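Local coordinates for cell wall surface anchor family protein (Streptococcus agalactiae serogroup V, PDB 3PF2) that probably builds the shaft of the type 1 pilus on group B streptococcus as its major pilin, here as a C-terminal fragment, at residues W31-D43 with L107-D120. Sequence-based numbering, arbitrary orientation.
Sequences WFLKSTIPANLGD and LKGMTLVKNQDALD
K34, T36 and I37 meet L107, L112, V113 and L119 in a largely apolar, partly water-bridged contact that lays a loop and short helix against the end of strand 29-35 and the chain leaving it. The axes of strand 31-35 and helix 116-120 run roughly antiparallel (154°), 9.5 Å apart at their closest approach. With chi1 at -177°, the L119 side chain extends away from its backbone N, reaching CD1 alongside K34 CB and CD2 against the backbone of K34 and T36, 4.1 Å from T36 N. K34 slides past it the opposite way and bends at chi3, placing NZ 2.8 Å from L119 O, tilted out of the carbonyl plane. That ammonium also bridges to D12 and bonds to D10, linking the helix backbone to strand 9-13, which carries these calcium ligands. Further along, T36 CB abuts V113 O at 3.4 Å, while one water accepts from I37 N and donates to V113 O, joining backbones that do not pair directly. I37 crosses L107 at roughly a right angle, CG2 3.7 Å from L107 CD1, and L112 CD1 sits 3.4 Å from I37 O. N115 is the N-cap: OD1 accepts from A118 N with an N-H...O angle of 156°, in the carbonyl plane on a lone pair. Such packing of an inter-strand helical excursion against an inner strand belongs to this pilin's Ig-like Cna-type β-sandwich, beside its first calcium site.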
loop_
_atom_site.group_PDB
_atom_site.type_symbol
_atom_site.label_atom_id
_atom_site.label_comp_id
_atom_site.label_asym_id
_atom_site.label_seq_id
_atom_site.Cartn_x
_atom_site.Cartn_y
_atom_site.Cartn_z
ATOM N N TRP A 31 5.828 4.514 2.357
ATOM C CA TRP A 31 6.323 5.115 1.115
ATOM C C TRP A 31 7.565 5.911 1.507
ATOM O O TRP A 31 7.705 6.312 2.673
ATOM C CB TRP A 31 5.292 6.069 0.529
ATOM C CG TRP A 31 3.972 5.470 0.155
ATOM C CD1 TRP A 31 2.827 5.508 0.896
ATOM C CD2 TRP A 31 3.640 4.787 -1.065
ATOM N NE1 TRP A 31 1.806 4.881 0.229
ATOM C CE2 TRP A 31 2.276 4.430 -0.981
ATOM C CE3 TRP A 31 4.367 4.446 -2.228
ATOM C CZ2 TRP A 31 1.608 3.749 -2.005
ATOM C CZ3 TRP A 31 3.698 3.748 -3.252
ATOM C CH2 TRP A 31 2.331 3.423 -3.132
ATOM N N PHE A 32 8.466 6.147 0.554
ATOM C CA PHE A 32 9.646 6.989 0.820
ATOM C C PHE A 32 9.710 8.121 -0.196
ATOM O O PHE A 32 9.892 7.865 -1.385
ATOM C CB PHE A 32 10.932 6.164 0.774
ATOM C CG PHE A 32 10.994 5.113 1.844
ATOM C CD1 PHE A 32 11.657 5.350 3.034
ATOM C CD2 PHE A 32 10.346 3.893 1.662
ATOM C CE1 PHE A 32 11.684 4.357 4.053
ATOM C CE2 PHE A 32 10.354 2.910 2.659
ATOM C CZ PHE A 32 11.038 3.138 3.852
ATOM N N LEU A 33 9.511 9.354 0.274
ATOM C CA LEU A 33 9.638 10.525 -0.594
ATOM C C LEU A 33 11.094 10.933 -0.554
ATOM O O LEU A 33 11.666 11.126 0.529
ATOM C CB LEU A 33 8.763 11.673 -0.084
ATOM C CG LEU A 33 7.230 11.674 -0.254
ATOM C CD1 LEU A 33 6.579 10.296 -0.256
ATOM C CD2 LEU A 33 6.512 12.648 0.697
ATOM N N LYS A 34 11.710 11.068 -1.721
ATOM C CA LYS A 34 13.152 11.221 -1.784
ATOM C C LYS A 34 13.508 12.435 -2.612
ATOM O O LYS A 34 12.944 12.625 -3.670
ATOM C CB LYS A 34 13.803 9.989 -2.427
ATOM C CG LYS A 34 13.438 8.660 -1.746
ATOM C CD LYS A 34 13.485 7.487 -2.756
ATOM C CE LYS A 34 14.914 7.212 -3.283
ATOM N NZ LYS A 34 14.943 6.088 -4.271
ATOM N N SER A 35 14.470 13.230 -2.148
ATOM C CA SER A 35 14.967 14.356 -2.943
ATOM C C SER A 35 16.457 14.480 -2.778
ATOM O O SER A 35 16.978 14.305 -1.686
ATOM C CB SER A 35 14.346 15.671 -2.465
ATOM O OG SER A 35 14.788 16.749 -3.281
ATOM N N THR A 36 17.150 14.815 -3.854
ATOM C CA THR A 36 18.522 15.281 -3.705
ATOM C C THR A 36 18.520 16.659 -3.027
ATOM O O THR A 36 17.537 17.397 -3.085
ATOM C CB THR A 36 19.289 15.338 -5.049
ATOM O OG1 THR A 36 18.661 16.285 -5.922
ATOM C CG2 THR A 36 19.299 13.983 -5.723
ATOM N N ILE A 37 19.620 16.966 -2.353
ATOM C CA ILE A 37 19.776 18.239 -1.654
ATOM C C ILE A 37 21.051 18.903 -2.170
ATOM O O ILE A 37 22.096 18.267 -2.207
ATOM C CB ILE A 37 19.855 18.029 -0.112
ATOM C CG1 ILE A 37 18.547 17.464 0.455
ATOM C CG2 ILE A 37 20.241 19.320 0.593
ATOM C CD1 ILE A 37 17.287 18.332 0.244
ATOM N N PRO A 38 20.968 20.187 -2.585
ATOM C CA PRO A 38 22.194 20.903 -2.959
ATOM C C PRO A 38 22.945 21.454 -1.748
ATOM O O PRO A 38 22.330 21.721 -0.710
ATOM C CB PRO A 38 21.667 22.051 -3.821
ATOM C CG PRO A 38 20.314 22.327 -3.271
ATOM C CD PRO A 38 19.760 20.998 -2.812
ATOM N N ALA A 39 24.262 21.629 -1.878
ATOM C CA ALA A 39 25.056 22.264 -0.819
ATOM C C ALA A 39 24.640 23.719 -0.564
ATOM O O ALA A 39 24.766 24.220 0.562
ATOM C CB ALA A 39 26.556 22.168 -1.127
ATOM N N ASN A 40 24.130 24.388 -1.597
ATOM C CA ASN A 40 23.573 25.741 -1.432
ATOM C C ASN A 40 22.109 25.786 -0.958
ATOM O O ASN A 40 21.395 26.782 -1.161
ATOM C CB ASN A 40 23.794 26.596 -2.693
ATOM C CG ASN A 40 23.083 26.040 -3.932
ATOM O OD1 ASN A 40 22.174 25.213 -3.844
ATOM N ND2 ASN A 40 23.505 26.509 -5.098
ATOM N N LEU A 41 21.662 24.713 -0.308
ATOM C CA LEU A 41 20.334 24.697 0.280
ATOM C C LEU A 41 20.077 25.928 1.175
ATOM O O LEU A 41 18.947 26.383 1.283
ATOM C CB LEU A 41 20.103 23.398 1.078
ATOM C CG LEU A 41 18.696 23.233 1.652
ATOM C CD1 LEU A 41 17.618 23.119 0.553
ATOM C CD2 LEU A 41 18.633 22.049 2.598
ATOM N N GLY A 42 21.133 26.458 1.798
ATOM C CA GLY A 42 21.006 27.620 2.683
ATOM C C GLY A 42 20.393 28.843 2.027
ATOM O O GLY A 42 19.790 29.680 2.709
ATOM N N ASP A 43 20.535 28.929 0.705
ATOM C CA ASP A 43 19.979 30.027 -0.100
ATOM C C ASP A 43 18.481 29.907 -0.371
ATOM O O ASP A 43 17.836 30.886 -0.754
ATOM C CB ASP A 43 20.675 30.086 -1.458
ATOM C CG ASP A 43 22.117 30.541 -1.380
ATOM O OD1 ASP A 43 22.539 31.111 -0.349
ATOM O OD2 ASP A 43 22.827 30.323 -2.386
ATOM N N LEU A 107 24.723 19.412 6.503
ATOM C CA LEU A 107 25.298 18.740 5.335
ATOM C C LEU A 107 26.826 18.698 5.330
ATOM O O LEU A 107 27.428 17.962 4.544
ATOM C CB LEU A 107 24.808 19.402 4.040
ATOM C CG LEU A 107 23.318 19.699 3.852
ATOM C CD1 LEU A 107 23.119 20.575 2.623
ATOM C CD2 LEU A 107 22.497 18.418 3.744
ATOM N N LYS A 108 27.454 19.490 6.194
ATOM C CA LYS A 108 28.905 19.611 6.186
ATOM C C LYS A 108 29.574 18.267 6.475
ATOM O O LYS A 108 29.249 17.590 7.455
ATOM C CB LYS A 108 29.365 20.693 7.171
ATOM C CG LYS A 108 29.072 22.129 6.704
ATOM C CD LYS A 108 30.228 22.744 5.918
ATOM C CE LYS A 108 31.467 22.959 6.801
ATOM N NZ LYS A 108 32.462 23.882 6.178
ATOM N N GLY A 109 30.484 17.883 5.588
ATOM C CA GLY A 109 31.151 16.598 5.678
ATOM C C GLY A 109 30.448 15.493 4.899
ATOM O O GLY A 109 31.034 14.435 4.669
ATOM N N MET A 110 29.202 15.734 4.500
ATOM C CA MET A 110 28.438 14.753 3.728
ATOM C C MET A 110 28.771 14.812 2.246
ATOM O O MET A 110 29.145 15.868 1.726
ATOM C CB MET A 110 26.939 14.977 3.900
ATOM C CG MET A 110 26.370 14.458 5.203
ATOM S SD MET A 110 24.585 14.683 5.291
ATOM C CE MET A 110 24.382 14.549 7.059
ATOM N N THR A 111 28.631 13.672 1.567
ATOM C CA THR A 111 28.699 13.622 0.115
ATOM C C THR A 111 27.264 13.460 -0.381
ATOM O O THR A 111 26.570 12.520 -0.003
ATOM C CB THR A 111 29.618 12.499 -0.379
ATOM O OG1 THR A 111 30.957 12.751 0.079
ATOM C CG2 THR A 111 29.620 12.418 -1.911
ATOM N N LEU A 112 26.822 14.403 -1.201
ATOM C CA LEU A 112 25.404 14.487 -1.558
ATOM C C LEU A 112 25.126 13.751 -2.861
ATOM O O LEU A 112 25.873 13.883 -3.844
ATOM C CB LEU A 112 24.945 15.955 -1.635
ATOM C CG LEU A 112 25.294 16.812 -0.407
ATOM C CD1 LEU A 112 25.146 18.317 -0.683
ATOM C CD2 LEU A 112 24.469 16.398 0.793
ATOM N N VAL A 113 24.060 12.948 -2.862
ATOM C CA VAL A 113 23.619 12.328 -4.101
ATOM C C VAL A 113 23.183 13.444 -5.041
ATOM O O VAL A 113 22.541 14.410 -4.617
ATOM C CB VAL A 113 22.481 11.322 -3.859
ATOM C CG1 VAL A 113 21.965 10.776 -5.170
ATOM C CG2 VAL A 113 22.987 10.172 -2.989
ATOM N N LYS A 114 23.538 13.339 -6.314
ATOM C CA LYS A 114 23.161 14.422 -7.217
ATOM C C LYS A 114 22.437 14.009 -8.488
ATOM O O LYS A 114 21.753 14.827 -9.084
ATOM C CB LYS A 114 24.356 15.332 -7.516
ATOM C CG LYS A 114 25.493 14.659 -8.221
ATOM C CD LYS A 114 26.670 15.625 -8.349
ATOM C CE LYS A 114 27.750 15.055 -9.240
ATOM N NZ LYS A 114 28.874 16.025 -9.410
ATOM N N ASN A 115 22.579 12.749 -8.882
ATOM C CA ASN A 115 22.060 12.252 -10.152
ATOM C C ASN A 115 20.682 11.570 -9.946
ATOM O O ASN A 115 20.482 10.877 -8.951
ATOM C CB ASN A 115 23.125 11.294 -10.727
ATOM C CG ASN A 115 22.711 10.634 -12.004
ATOM O OD1 ASN A 115 21.946 9.672 -11.988
ATOM N ND2 ASN A 115 23.255 11.109 -13.134
ATOM N N GLN A 116 19.746 11.793 -10.875
ATOM C CA GLN A 116 18.418 11.170 -10.809
ATOM C C GLN A 116 18.516 9.644 -10.711
ATOM O O GLN A 116 17.802 9.048 -9.913
ATOM C CB GLN A 116 17.578 11.539 -12.038
ATOM C CG GLN A 116 16.222 10.842 -12.113
ATOM C CD GLN A 116 15.199 11.477 -11.195
ATOM O OE1 GLN A 116 14.866 12.658 -11.350
ATOM N NE2 GLN A 116 14.698 10.709 -10.236
ATOM N N ASP A 117 19.363 9.018 -11.544
ATOM C CA ASP A 117 19.456 7.545 -11.539
ATOM C C ASP A 117 20.037 7.026 -10.218
ATOM O O ASP A 117 19.584 6.008 -9.699
ATOM C CB ASP A 117 20.293 7.003 -12.701
ATOM C CG ASP A 117 19.734 7.357 -14.059
ATOM O OD1 ASP A 117 18.497 7.338 -14.238
ATOM O OD2 ASP A 117 20.557 7.644 -14.962
ATOM N N ALA A 118 21.054 7.717 -9.694
ATOM C CA ALA A 118 21.639 7.357 -8.389
ATOM C C ALA A 118 20.570 7.455 -7.306
ATOM O O ALA A 118 20.486 6.581 -6.422
ATOM C CB ALA A 118 22.847 8.250 -8.041
ATOM N N LEU A 119 19.737 8.488 -7.394
ATOM C CA LEU A 119 18.659 8.666 -6.421
ATOM C C LEU A 119 17.682 7.494 -6.519
ATOM O O LEU A 119 17.336 6.874 -5.493
ATOM C CB LEU A 119 17.951 10.016 -6.594
ATOM C CG LEU A 119 16.873 10.267 -5.538
ATOM C CD1 LEU A 119 17.468 10.427 -4.119
ATOM C CD2 LEU A 119 15.980 11.455 -5.912
ATOM N N ASP A 120 17.291 7.163 -7.756
ATOM C CA ASP A 120 16.326 6.092 -8.028
ATOM C C ASP A 120 16.825 4.753 -7.497
ATOM O O ASP A 120 16.021 3.897 -7.089
ATOM C CB ASP A 120 16.098 5.924 -9.543
ATOM C CG ASP A 120 15.359 7.087 -10.174
ATOM O OD1 ASP A 120 14.841 7.967 -9.463
ATOM O OD2 ASP A 120 15.273 7.109 -11.417
HETATM O O HOH W 1 21.271 14.646 -2.181
HETATM O O HOH W 2 22.849 17.191 -4.553
#